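Local coordinates for protein probable phenazine-specific methyltransferase (Pseudomonas aeruginosa, PDB 2IP2) that transfers a methyl group from S-adenosyl-L-methionine to phenazine-1-carboxylate, giving 5-methylphenazine-1-carboxylate on the pathway to the virulence pigment pyocyanin, at residues F171-G177 against A192-D198; P231-Y237 against C258-A263; M226-V230 against R253-C258. All coordinates share one frame. Residue numbers count along the deposited sequence, not the author numbering.

In the fold
From the N terminus, interaction 1 is complete before the others open: strand 170-174 runs into a glycine turn, helix 180-188 carries the chain back, and strand 193-198 closes the beta-alpha-beta unit. Past strand 219-223, loop 226-230 opens interaction 3, and residues 231-237 open interaction 2 as they lead into strand 236-240. Helix 248-261 and the two residues after it answer both in the same order, so interactions 2 and 3 cross and share C258. V172 N probably donates to I236 O (2.8 Å) between neighbouring strands; L197 CD2 packs 3.7 Å from M226 CB and V174 CG2 3.9 Å from L254 CD1, tying the sheet to loop and helix.

Interaction 1: residues F171-G177 against A192-D198; sequences FVDVGGG and ARGVMLD
Two neighbouring parallel strands, 171-174 and 193-198, run side by side with axes 4.6 Å apart at closest approach and 19° between their directions. Begin at F171, paired with G194: F171 N donates to R193 O (2.9 Å) and F171 O accepts from V195 N (2.9 Å). Its p rotamer lays the ring over G194, whose CA sits 3.6 Å from the ring centroid, almost on the normal; a CB on G194 would clash with that ring. V172 pairs with V195 and sends its side chain to the opposite face, along with V174 and L197. D173 lies opposite M196; D173 N donates to V195 O (2.7 Å) and L197 N donates to D173 O (3.0 Å). Its t rotamer carries OD2 to T182 of helix 180-188. The strand runs out in a type II turn that spans D173 to G176. L197 O takes G176 N (3.1 Å) and, weakly, G175 N (3.0 Å). G175 and G177 have positive phi, and a CB on G176 would strike M196 CG. Finally G177 N donates to D198 OD2 (3.0 Å). This is the glycine-rich motif after the first strand of a class I Rossmann-like methyltransferase, with an acidic residue ending the second. D198 is predicted to bind S-adenosylmethionine, so its bond to G177 probably fixes the glycine turn against the acid at the cofactor site.

Interaction 2: residues P231-Y237 against C258-A263; sequences PSNGDIY and CREAMA
Y237, A261 and A263 bury the most surface here. Y237, in the strand with chi1 near -77° (m), points its CB toward the helix; CE1 lies 3.4 Å from M262 CB and CD2 4.0 Å from C258 SG, an oblique sulfur-aromatic contact with SG 5.0 Å from the ring centroid. The phenol OH turns back to its own loop, donating to P231 O (2.5 Å) and accepting G234 N (3.0 Å). A261, the last helical residue, faces the loop at S232 (CA-CA 4.5 Å), and its O receives N233 N (2.6 Å); N233 makes the bend with phi/psi 67/22. M262 then leaves helical geometry, so A263 turns alongside N233 (CA-CA 4.4 Å), donates N to G234 O (3.0 Å) and sets CB 3.6 Å from D235 OD1. The carboxylate's OD2 belongs to S170 N. The contact ties the loop ahead of strand 236-240 to the helix end in the beta-alpha-beta unit 236-240, 248-261, 267-272. Two main-chain bonds in opposite directions fasten the loop to the helix end and the residues just after it, while the tyrosine hydroxyl, with one acceptor and one donor, can lie buried without an unmet polar group.

Interaction 3: residues M226-V230 against R253-C258; sequences MLQEV and RLLGNC
Loop carbonyls meet side-chain carboxamide and guanidinium donors of a helix here. Residues 226-228 take helical phi/psi without the regular bonds, which leaves M226 O and L227 O directed at residues 253-258 of helix 248-261. N257, chi1 near -72° (m), uses ND2 for both: a good bond to M226 O (2.8 Å) and a weak one to L227 O (2.9 Å). One helical turn earlier, R253 NE also donates to L227 O (3.0 Å), so that oxygen has two donors. Q228 NE2 lies over one face of the R253 guanidinium; in this conformer, one of two, OE1 is only 2.4 Å from R253 NH2, too close and poorly angled for a bond. L227 N is met by D225 OD1. The loop links strand 219-223 to strand 236-240 in the Rossmann-like methyltransferase domain; the side chains of M226 and of D198, itself predicted to bind S-adenosylmethionine, are about 7 Å apart at their nearest atoms. Apolar contacts join in: L254 CD1 lies 3.8 Å from M226 CB and 4.4 Å from V230 CG1, and L254 CB 4.1 Å from L227 CD1. The nearest CA pair is L227 with L254, 5.1 Å apart. V230 points its CB at the helix and sets CG2 3.6 Å from N257 O, beside Y237 and A261.

Interaction 1: residues F171-G177 against A192-D198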
ATOM      1  N   PHE A 171      -7.951 -24.248  32.109  1.00 29.86           N
ATOM      2  CA  PHE A 171      -8.642 -23.706  30.962  1.00 28.29           C
ATOM      3  C   PHE A 171      -8.903 -24.768  29.907  1.00 26.60           C
ATOM      4  O   PHE A 171      -8.282 -25.837  29.950  1.00 26.84           O
ATOM      5  CB  PHE A 171      -7.850 -22.532  30.383  1.00 28.33           C
ATOM      6  CG  PHE A 171      -6.503 -22.916  29.851  1.00 28.27           C
ATOM      7  CD1 PHE A 171      -6.369 -23.358  28.522  1.00 30.04           C
ATOM      8  CD2 PHE A 171      -5.368 -22.881  30.677  1.00 28.72           C
ATOM      9  CE1 PHE A 171      -5.165 -23.715  28.001  1.00 32.59           C
ATOM     10  CE2 PHE A 171      -4.113 -23.220  30.164  1.00 28.68           C
ATOM     11  CZ  PHE A 171      -4.002 -23.647  28.823  1.00 30.94           C
ATOM     12  N   VAL A 172      -9.809 -24.461  28.965  1.00 25.04           N
ATOM     13  CA  VAL A 172     -10.109 -25.349  27.812  1.00 25.80           C
ATOM     14  C   VAL A 172     -10.015 -24.497  26.560  1.00 28.07           C
ATOM     15  O   VAL A 172     -10.742 -23.505  26.423  1.00 28.15           O
ATOM     16  CB  VAL A 172     -11.519 -26.052  27.937  1.00 27.18           C
ATOM     17  CG1 VAL A 172     -11.873 -26.914  26.704  1.00 27.15           C
ATOM     18  CG2 VAL A 172     -11.616 -26.898  29.204  1.00 27.47           C
ATOM     19  N   ASP A 173      -9.090 -24.859  25.681  1.00 27.98           N
ATOM     20  CA  ASP A 173      -8.844 -24.155  24.439  1.00 30.24           C
ATOM     21  C   ASP A 173      -9.714 -24.845  23.379  1.00 32.34           C
ATOM     22  O   ASP A 173      -9.330 -25.880  22.847  1.00 32.58           O
ATOM     23  CB  ASP A 173      -7.326 -24.208  24.108  1.00 30.96           C
ATOM     24  CG  ASP A 173      -6.922 -23.337  22.905  1.00 33.69           C
ATOM     25  OD1 ASP A 173      -7.831 -22.860  22.201  1.00 38.62           O
ATOM     26  OD2 ASP A 173      -5.672 -23.175  22.633  1.00 36.14           O
ATOM     27  N   VAL A 174     -10.911 -24.299  23.108  1.00 32.01           N
ATOM     28  CA  VAL A 174     -11.805 -24.958  22.169  1.00 35.52           C
ATOM     29  C   VAL A 174     -11.460 -24.537  20.699  1.00 36.55           C
ATOM     30  O   VAL A 174     -11.450 -23.353  20.354  1.00 38.52           O
ATOM     31  CB  VAL A 174     -13.358 -24.896  22.621  1.00 35.93           C
ATOM     32  CG1 VAL A 174     -13.559 -24.406  24.065  1.00 36.99           C
ATOM     33  CG2 VAL A 174     -14.203 -24.135  21.703  1.00 37.71           C
ATOM     34  N   GLY A 175     -11.152 -25.492  19.840  1.00 37.42           N
ATOM     35  CA  GLY A 175     -10.719 -25.193  18.482  1.00 37.67           C
ATOM     36  C   GLY A 175      -9.299 -24.697  18.450  1.00 38.85           C
ATOM     37  O   GLY A 175      -8.974 -23.735  17.749  1.00 38.68           O
ATOM     38  N   GLY A 176      -8.430 -25.341  19.210  1.00 38.27           N
ATOM     39  CA  GLY A 176      -7.101 -24.770  19.435  1.00 36.95           C
ATOM     40  C   GLY A 176      -6.091 -24.784  18.294  1.00 36.39           C
ATOM     41  O   GLY A 176      -5.034 -24.084  18.391  1.00 35.80           O
ATOM     42  N   GLY A 177      -6.364 -25.588  17.246  1.00 35.74           N
ATOM     43  CA  GLY A 177      -5.488 -25.601  16.053  1.00 34.09           C
ATOM     44  C   GLY A 177      -4.081 -26.120  16.361  1.00 33.76           C
ATOM     45  O   GLY A 177      -3.939 -27.214  16.909  1.00 32.23           O
ATOM     46  N   ALA A 192      -0.537 -22.946  35.406  1.00 38.99           N
ATOM     47  CA  ALA A 192      -1.837 -23.101  34.742  1.00 37.96           C
ATOM     48  C   ALA A 192      -1.930 -24.546  34.264  1.00 37.96           C
ATOM     49  O   ALA A 192      -0.904 -25.161  33.982  1.00 37.72           O
ATOM     50  CB  ALA A 192      -1.936 -22.158  33.555  1.00 36.56           C
ATOM     51  N   ARG A 193      -3.140 -25.089  34.182  1.00 36.92           N
ATOM     52  CA  ARG A 193      -3.331 -26.400  33.565  1.00 37.11           C
ATOM     53  C   ARG A 193      -4.452 -26.268  32.548  1.00 36.83           C
ATOM     54  O   ARG A 193      -5.397 -25.515  32.772  1.00 35.50           O
ATOM     55  CB  ARG A 193      -3.727 -27.467  34.600  0.50 37.18           C
ATOM     56  CG  ARG A 193      -2.722 -27.688  35.768  0.50 38.60           C
ATOM     57  CD  ARG A 193      -2.753 -29.140  36.362  0.50 38.75           C
ATOM     58  NE  ARG A 193      -4.077 -29.783  36.341  0.50 39.87           N
ATOM     59  CZ  ARG A 193      -4.367 -30.906  35.676  0.50 37.69           C
ATOM     60  NH1 ARG A 193      -3.433 -31.551  34.977  0.50 35.61           N
ATOM     61  NH2 ARG A 193      -5.600 -31.386  35.705  0.50 34.01           N
ATOM     62  N   GLY A 194      -4.340 -26.992  31.438  1.00 36.81           N
ATOM     63  CA  GLY A 194      -5.261 -26.796  30.343  1.00 35.66           C
ATOM     64  C   GLY A 194      -5.500 -28.017  29.487  1.00 34.58           C
ATOM     65  O   GLY A 194      -4.689 -28.944  29.452  1.00 32.69           O
ATOM     66  N   VAL A 195      -6.620 -27.970  28.777  1.00 32.83           N
ATOM     67  CA  VAL A 195      -6.982 -28.947  27.770  1.00 32.32           C
ATOM     68  C   VAL A 195      -7.202 -28.230  26.447  1.00 32.97           C
ATOM     69  O   VAL A 195      -7.895 -27.183  26.385  1.00 32.57           O
ATOM     70  CB  VAL A 195      -8.304 -29.691  28.159  1.00 32.59           C
ATOM     71  CG1 VAL A 195      -8.695 -30.664  27.070  1.00 31.42           C
ATOM     72  CG2 VAL A 195      -8.106 -30.474  29.496  1.00 32.09           C
ATOM     73  N   MET A 196      -6.609 -28.769  25.397  1.00 32.60           N
ATOM     74  CA  MET A 196      -6.925 -28.295  24.070  1.00 34.59           C
ATOM     75  C   MET A 196      -7.782 -29.319  23.344  1.00 34.37           C
ATOM     76  O   MET A 196      -7.409 -30.489  23.186  1.00 33.55           O
ATOM     77  CB  MET A 196      -5.642 -28.058  23.275  0.50 34.46           C
ATOM     78  CG  MET A 196      -5.865 -27.771  21.778  0.50 35.04           C
ATOM     79  SD  MET A 196      -4.281 -27.579  20.970  0.50 36.92           S
ATOM     80  CE  MET A 196      -3.536 -26.432  22.122  0.50 36.81           C
ATOM     81  N   LEU A 197      -8.925 -28.843  22.877  1.00 35.16           N
ATOM     82  CA  LEU A 197      -9.835 -29.617  22.054  1.00 33.98           C
ATOM     83  C   LEU A 197      -9.655 -29.237  20.584  1.00 36.24           C
ATOM     84  O   LEU A 197      -9.571 -28.070  20.235  1.00 37.56           O
ATOM     85  CB  LEU A 197     -11.272 -29.277  22.468  1.00 33.40           C
ATOM     86  CG  LEU A 197     -12.429 -29.969  21.744  1.00 28.92           C
ATOM     87  CD1 LEU A 197     -12.485 -31.478  22.142  1.00 31.26           C
ATOM     88  CD2 LEU A 197     -13.775 -29.265  22.135  1.00 32.54           C
ATOM     89  N   ASP A 198      -9.637 -30.227  19.721  1.00 39.30           N
ATOM     90  CA  ASP A 198      -9.878 -30.008  18.298  1.00 43.00           C
ATOM     91  C   ASP A 198     -10.507 -31.277  17.754  1.00 44.08           C
ATOM     92  O   ASP A 198     -10.768 -32.194  18.526  1.00 43.99           O
ATOM     93  CB  ASP A 198      -8.584 -29.626  17.544  1.00 43.48           C
ATOM     94  CG  ASP A 198      -8.849 -28.756  16.334  1.00 47.58           C
ATOM     95  OD1 ASP A 198      -9.861 -29.006  15.610  1.00 49.49           O
ATOM     96  OD2 ASP A 198      -8.038 -27.820  16.102  1.00 50.40           O
TER

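Interaction 2: residues P231-Y237 against C258-A263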
ATOM      1  N   PRO A 231     -14.687 -30.486  27.050  1.00 34.41           N
ATOM      2  CA  PRO A 231     -14.129 -30.889  28.353  1.00 34.01           C
ATOM      3  C   PRO A 231     -14.740 -30.105  29.521  1.00 33.87           C
ATOM      4  O   PRO A 231     -15.018 -28.882  29.407  1.00 33.11           O
ATOM      5  CB  PRO A 231     -12.610 -30.621  28.211  1.00 33.63           C
ATOM      6  CG  PRO A 231     -12.338 -30.688  26.715  1.00 34.07           C
ATOM      7  CD  PRO A 231     -13.628 -30.194  26.055  1.00 34.61           C
ATOM      8  N   SER A 232     -14.993 -30.831  30.618  1.00 33.26           N
ATOM      9  CA  SER A 232     -15.766 -30.295  31.742  1.00 31.92           C
ATOM     10  C   SER A 232     -14.931 -29.605  32.832  1.00 30.63           C
ATOM     11  O   SER A 232     -13.701 -29.824  32.972  1.00 30.40           O
ATOM     12  CB  SER A 232     -16.641 -31.393  32.389  0.50 32.67           C
ATOM     13  OG  SER A 232     -17.854 -31.580  31.686  0.50 34.93           O
ATOM     14  N   ASN A 233     -15.646 -28.812  33.633  1.00 31.32           N
ATOM     15  CA  ASN A 233     -15.122 -28.225  34.880  1.00 30.67           C
ATOM     16  C   ASN A 233     -14.005 -27.191  34.692  1.00 31.20           C
ATOM     17  O   ASN A 233     -13.240 -26.942  35.614  1.00 29.62           O
ATOM     18  CB  ASN A 233     -14.639 -29.361  35.874  1.00 31.29           C
ATOM     19  CG  ASN A 233     -14.734 -28.916  37.342  1.00 33.78           C
ATOM     20  OD1 ASN A 233     -15.673 -28.176  37.701  1.00 37.37           O
ATOM     21  ND2 ASN A 233     -13.760 -29.334  38.190  1.00 31.81           N
ATOM     22  N   GLY A 234     -13.915 -26.592  33.498  1.00 30.23           N
ATOM     23  CA  GLY A 234     -12.899 -25.589  33.217  1.00 29.62           C
ATOM     24  C   GLY A 234     -13.292 -24.311  33.923  1.00 28.93           C
ATOM     25  O   GLY A 234     -14.464 -23.994  33.994  1.00 29.75           O
ATOM     26  N   ASP A 235     -12.312 -23.591  34.444  1.00 28.96           N
ATOM     27  CA  ASP A 235     -12.507 -22.216  34.937  1.00 29.12           C
ATOM     28  C   ASP A 235     -12.607 -21.203  33.789  1.00 29.03           C
ATOM     29  O   ASP A 235     -13.396 -20.242  33.856  1.00 27.91           O
ATOM     30  CB  ASP A 235     -11.385 -21.810  35.901  1.00 29.50           C
ATOM     31  CG  ASP A 235     -11.308 -22.741  37.123  1.00 33.29           C
ATOM     32  OD1 ASP A 235     -12.376 -22.971  37.752  1.00 34.74           O
ATOM     33  OD2 ASP A 235     -10.205 -23.230  37.403  1.00 34.86           O
ATOM     34  N   ILE A 236     -11.794 -21.418  32.750  1.00 28.33           N
ATOM     35  CA  ILE A 236     -11.761 -20.467  31.620  1.00 29.21           C
ATOM     36  C   ILE A 236     -11.901 -21.263  30.294  1.00 28.31           C
ATOM     37  O   ILE A 236     -11.091 -22.177  30.033  1.00 29.25           O
ATOM     38  CB  ILE A 236     -10.450 -19.648  31.628  1.00 29.19           C
ATOM     39  CG1 ILE A 236     -10.349 -18.806  32.903  1.00 28.39           C
ATOM     40  CG2 ILE A 236     -10.402 -18.737  30.376  1.00 30.02           C
ATOM     41  CD1 ILE A 236      -8.948 -18.333  33.257  1.00 29.19           C
ATOM     42  N   TYR A 237     -12.909 -20.918  29.491  1.00 26.25           N
ATOM     43  CA  TYR A 237     -13.163 -21.528  28.155  1.00 26.45           C
ATOM     44  C   TYR A 237     -12.809 -20.479  27.102  1.00 26.82           C
ATOM     45  O   TYR A 237     -13.495 -19.475  26.971  1.00 27.36           O
ATOM     46  CB  TYR A 237     -14.629 -21.942  27.994  1.00 27.04           C
ATOM     47  CG  TYR A 237     -14.856 -23.233  28.777  1.00 25.99           C
ATOM     48  CD1 TYR A 237     -14.873 -23.224  30.183  1.00 28.78           C
ATOM     49  CD2 TYR A 237     -15.013 -24.452  28.101  1.00 23.82           C
ATOM     50  CE1 TYR A 237     -15.036 -24.442  30.885  1.00 28.34           C
ATOM     51  CE2 TYR A 237     -15.187 -25.650  28.799  1.00 27.02           C
ATOM     52  CZ  TYR A 237     -15.193 -25.628  30.189  1.00 26.85           C
ATOM     53  OH  TYR A 237     -15.327 -26.835  30.881  1.00 29.64           O
ATOM     54  N   CYS A 258     -20.363 -25.084  26.463  1.00 34.03           N
ATOM     55  CA  CYS A 258     -19.550 -24.380  27.452  1.00 34.45           C
ATOM     56  C   CYS A 258     -20.317 -24.077  28.766  1.00 34.83           C
ATOM     57  O   CYS A 258     -19.795 -24.327  29.839  1.00 33.68           O
ATOM     58  CB  CYS A 258     -18.978 -23.083  26.858  1.00 35.23           C
ATOM     59  SG  CYS A 258     -17.845 -23.438  25.449  1.00 35.37           S
ATOM     60  N   ARG A 259     -21.547 -23.573  28.651  1.00 33.81           N
ATOM     61  CA  ARG A 259     -22.301 -23.066  29.790  1.00 34.92           C
ATOM     62  C   ARG A 259     -22.564 -24.173  30.815  1.00 35.45           C
ATOM     63  O   ARG A 259     -22.498 -23.947  32.023  1.00 35.24           O
ATOM     64  CB  ARG A 259     -23.644 -22.490  29.328  1.00 35.04           C
ATOM     65  CG  ARG A 259     -24.397 -21.612  30.351  1.00 33.34           C
ATOM     66  CD  ARG A 259     -25.777 -21.172  29.754  1.00 36.33           C
ATOM     67  NE  ARG A 259     -26.516 -22.339  29.227  1.00 39.94           N
ATOM     68  CZ  ARG A 259     -26.878 -22.567  27.958  1.00 44.80           C
ATOM     69  NH1 ARG A 259     -26.579 -21.721  26.957  1.00 41.81           N
ATOM     70  NH2 ARG A 259     -27.536 -23.695  27.680  1.00 43.31           N
ATOM     71  N   GLU A 260     -22.840 -25.348  30.297  1.00 35.55           N
ATOM     72  CA  GLU A 260     -23.147 -26.499  31.101  1.00 38.38           C
ATOM     73  C   GLU A 260     -21.908 -27.231  31.602  1.00 38.40           C
ATOM     74  O   GLU A 260     -21.993 -27.946  32.584  1.00 39.12           O
ATOM     75  CB  GLU A 260     -24.014 -27.460  30.297  1.00 38.84           C
ATOM     76  CG  GLU A 260     -25.448 -27.006  30.132  1.00 43.19           C
ATOM     77  CD  GLU A 260     -25.927 -26.069  31.248  1.00 49.18           C
ATOM     78  OE1 GLU A 260     -26.336 -26.560  32.328  1.00 51.16           O
ATOM     79  OE2 GLU A 260     -25.909 -24.826  31.037  1.00 49.66           O
ATOM     80  N   ALA A 261     -20.769 -27.060  30.939  1.00 37.96           N
ATOM     81  CA  ALA A 261     -19.559 -27.832  31.280  1.00 37.76           C
ATOM     82  C   ALA A 261     -18.693 -27.148  32.307  1.00 38.16           C
ATOM     83  O   ALA A 261     -18.019 -27.802  33.115  1.00 38.22           O
ATOM     84  CB  ALA A 261     -18.759 -28.114  30.027  1.00 37.68           C
ATOM     85  N   MET A 262     -18.732 -25.816  32.296  1.00 38.43           N
ATOM     86  CA  MET A 262     -17.798 -25.014  33.067  1.00 39.90           C
ATOM     87  C   MET A 262     -18.028 -25.106  34.575  1.00 39.94           C
ATOM     88  O   MET A 262     -19.136 -25.417  34.991  1.00 40.62           O
ATOM     89  CB  MET A 262     -17.845 -23.565  32.584  1.00 38.98           C
ATOM     90  CG  MET A 262     -19.085 -22.809  32.946  1.00 40.97           C
ATOM     91  SD  MET A 262     -18.900 -21.123  32.376  1.00 41.67           S
ATOM     92  CE  MET A 262     -20.500 -20.456  32.812  1.00 42.38           C
ATOM     93  N   ALA A 263     -16.964 -24.867  35.354  1.00 40.39           N
ATOM     94  CA  ALA A 263     -17.017 -24.712  36.824  1.00 40.43           C
ATOM     95  C   ALA A 263     -17.900 -23.553  37.296  1.00 41.34           C
ATOM     96  O   ALA A 263     -18.236 -22.665  36.494  1.00 41.99           O
ATOM     97  CB  ALA A 263     -15.603 -24.530  37.370  1.00 40.97           C
TER

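Interaction 3: residues M226-V230 against R253-C258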
ATOM      1  N   MET A 226     -16.663 -30.055  19.140  1.00 35.72           N
ATOM      2  CA  MET A 226     -17.048 -29.073  20.143  1.00 35.17           C
ATOM      3  C   MET A 226     -18.545 -28.776  20.120  1.00 35.34           C
ATOM      4  O   MET A 226     -19.090 -28.234  21.080  1.00 36.09           O
ATOM      5  CB  MET A 226     -16.292 -27.774  19.881  1.00 35.52           C
ATOM      6  CG  MET A 226     -16.490 -27.213  18.501  1.00 34.13           C
ATOM      7  SD  MET A 226     -15.554 -25.662  18.241  1.00 36.05           S
ATOM      8  CE  MET A 226     -15.989 -25.365  16.512  1.00 38.44           C
ATOM      9  N   LEU A 227     -19.196 -29.089  19.007  1.00 36.06           N
ATOM     10  CA  LEU A 227     -20.612 -28.822  18.841  1.00 38.92           C
ATOM     11  C   LEU A 227     -21.449 -29.880  19.556  1.00 40.17           C
ATOM     12  O   LEU A 227     -22.612 -29.617  19.908  1.00 39.79           O
ATOM     13  CB  LEU A 227     -20.963 -28.733  17.356  1.00 39.18           C
ATOM     14  CG  LEU A 227     -21.003 -27.348  16.687  1.00 39.66           C
ATOM     15  CD1 LEU A 227     -20.138 -26.261  17.321  1.00 35.44           C
ATOM     16  CD2 LEU A 227     -20.794 -27.462  15.157  1.00 40.16           C
ATOM     17  N   GLN A 228     -20.852 -31.058  19.797  1.00 41.89           N
ATOM     18  CA  GLN A 228     -21.504 -32.059  20.651  1.00 43.85           C
ATOM     19  C   GLN A 228     -21.077 -32.046  22.111  1.00 43.07           C
ATOM     20  O   GLN A 228     -21.890 -32.179  23.024  1.00 43.09           O
ATOM     21  CB  GLN A 228     -21.936 -33.376  19.972  0.50 45.59           C
ATOM     22  CG  GLN A 228     -22.735 -33.212  18.603  0.50 46.64           C
ATOM     23  CD  GLN A 228     -24.044 -32.466  18.710  0.50 53.99           C
ATOM     24  OE1 GLN A 228     -24.909 -32.812  19.537  0.50 57.97           O
ATOM     25  NE2 GLN A 228     -24.223 -31.449  17.851  0.50 52.93           N
ATOM     26  N   GLU A 229     -19.788 -31.802  22.341  1.00 40.84           N
ATOM     27  CA  GLU A 229     -19.213 -31.925  23.675  1.00 39.73           C
ATOM     28  C   GLU A 229     -17.959 -31.078  23.864  1.00 37.94           C
ATOM     29  O   GLU A 229     -17.149 -30.980  22.947  1.00 36.80           O
ATOM     30  CB  GLU A 229     -18.913 -33.401  23.962  1.00 39.67           C
ATOM     31  CG  GLU A 229     -19.026 -33.808  25.412  1.00 40.14           C
ATOM     32  CD  GLU A 229     -18.824 -35.322  25.612  1.00 41.32           C
ATOM     33  OE1 GLU A 229     -17.910 -35.906  24.977  1.00 41.51           O
ATOM     34  OE2 GLU A 229     -19.570 -35.917  26.424  1.00 42.20           O
ATOM     35  N   VAL A 230     -17.786 -30.503  25.057  1.00 35.95           N
ATOM     36  CA  VAL A 230     -16.478 -29.922  25.443  1.00 36.23           C
ATOM     37  C   VAL A 230     -16.013 -30.440  26.806  1.00 34.96           C
ATOM     38  O   VAL A 230     -16.849 -30.799  27.609  1.00 35.25           O
ATOM     39  CB  VAL A 230     -16.471 -28.364  25.485  1.00 35.43           C
ATOM     40  CG1 VAL A 230     -16.848 -27.759  24.109  1.00 35.08           C
ATOM     41  CG2 VAL A 230     -17.339 -27.823  26.634  1.00 36.24           C
ATOM     42  N   ARG A 253     -25.127 -24.026  20.001  1.00 35.44           N
ATOM     43  CA  ARG A 253     -24.733 -25.346  20.527  1.00 36.48           C
ATOM     44  C   ARG A 253     -23.407 -25.246  21.301  1.00 35.41           C
ATOM     45  O   ARG A 253     -23.302 -25.752  22.405  1.00 34.57           O
ATOM     46  CB  ARG A 253     -24.596 -26.436  19.466  1.00 37.68           C
ATOM     47  CG  ARG A 253     -25.881 -26.840  18.684  1.00 40.56           C
ATOM     48  CD  ARG A 253     -25.706 -28.214  17.978  1.00 41.50           C
ATOM     49  NE  ARG A 253     -25.445 -29.283  18.950  1.00 49.40           N
ATOM     50  CZ  ARG A 253     -26.391 -29.950  19.622  1.00 50.34           C
ATOM     51  NH1 ARG A 253     -27.683 -29.694  19.405  1.00 51.37           N
ATOM     52  NH2 ARG A 253     -26.041 -30.892  20.494  1.00 49.17           N
ATOM     53  N   LEU A 254     -22.427 -24.539  20.739  1.00 34.09           N
ATOM     54  CA  LEU A 254     -21.115 -24.428  21.385  1.00 32.87           C
ATOM     55  C   LEU A 254     -21.241 -23.702  22.742  1.00 32.47           C
ATOM     56  O   LEU A 254     -20.750 -24.158  23.791  1.00 33.27           O
ATOM     57  CB  LEU A 254     -20.141 -23.662  20.444  1.00 32.96           C
ATOM     58  CG  LEU A 254     -18.795 -23.385  21.077  1.00 32.02           C
ATOM     59  CD1 LEU A 254     -18.040 -24.704  21.246  1.00 29.81           C
ATOM     60  CD2 LEU A 254     -18.032 -22.424  20.139  1.00 33.92           C
ATOM     61  N   LEU A 255     -21.912 -22.575  22.721  1.00 32.29           N
ATOM     62  CA  LEU A 255     -22.059 -21.767  23.906  1.00 32.16           C
ATOM     63  C   LEU A 255     -22.784 -22.512  25.031  1.00 33.03           C
ATOM     64  O   LEU A 255     -22.425 -22.362  26.205  1.00 32.71           O
ATOM     65  CB  LEU A 255     -22.743 -20.444  23.585  1.00 31.85           C
ATOM     66  CG  LEU A 255     -21.893 -19.473  22.742  1.00 32.29           C
ATOM     67  CD1 LEU A 255     -22.753 -18.303  22.287  1.00 33.27           C
ATOM     68  CD2 LEU A 255     -20.689 -19.008  23.533  1.00 27.42           C
ATOM     69  N   GLY A 256     -23.790 -23.304  24.654  1.00 33.50           N
ATOM     70  CA  GLY A 256     -24.532 -24.160  25.616  1.00 34.51           C
ATOM     71  C   GLY A 256     -23.666 -25.269  26.178  1.00 34.67           C
ATOM     72  O   GLY A 256     -23.691 -25.564  27.401  1.00 35.55           O
ATOM     73  N   ASN A 257     -22.885 -25.886  25.285  1.00 35.00           N
ATOM     74  CA  ASN A 257     -21.833 -26.850  25.689  1.00 34.95           C
ATOM     75  C   ASN A 257     -20.885 -26.275  26.736  1.00 34.97           C
ATOM     76  O   ASN A 257     -20.651 -26.889  27.793  1.00 33.04           O
ATOM     77  CB  ASN A 257     -21.086 -27.405  24.470  1.00 35.50           C
ATOM     78  CG  ASN A 257     -21.931 -28.375  23.655  1.00 37.38           C
ATOM     79  OD1 ASN A 257     -22.987 -28.858  24.122  1.00 38.00           O
ATOM     80  ND2 ASN A 257     -21.512 -28.623  22.421  1.00 33.52           N
ATOM     81  N   CYS A 258     -20.363 -25.084  26.463  1.00 34.03           N
ATOM     82  CA  CYS A 258     -19.550 -24.380  27.452  1.00 34.45           C
ATOM     83  C   CYS A 258     -20.317 -24.077  28.766  1.00 34.83           C
ATOM     84  O   CYS A 258     -19.795 -24.327  29.839  1.00 33.68           O
ATOM     85  CB  CYS A 258     -18.978 -23.083  26.858  1.00 35.23           C
ATOM     86  SG  CYS A 258     -17.845 -23.438  25.449  1.00 35.37           S
TER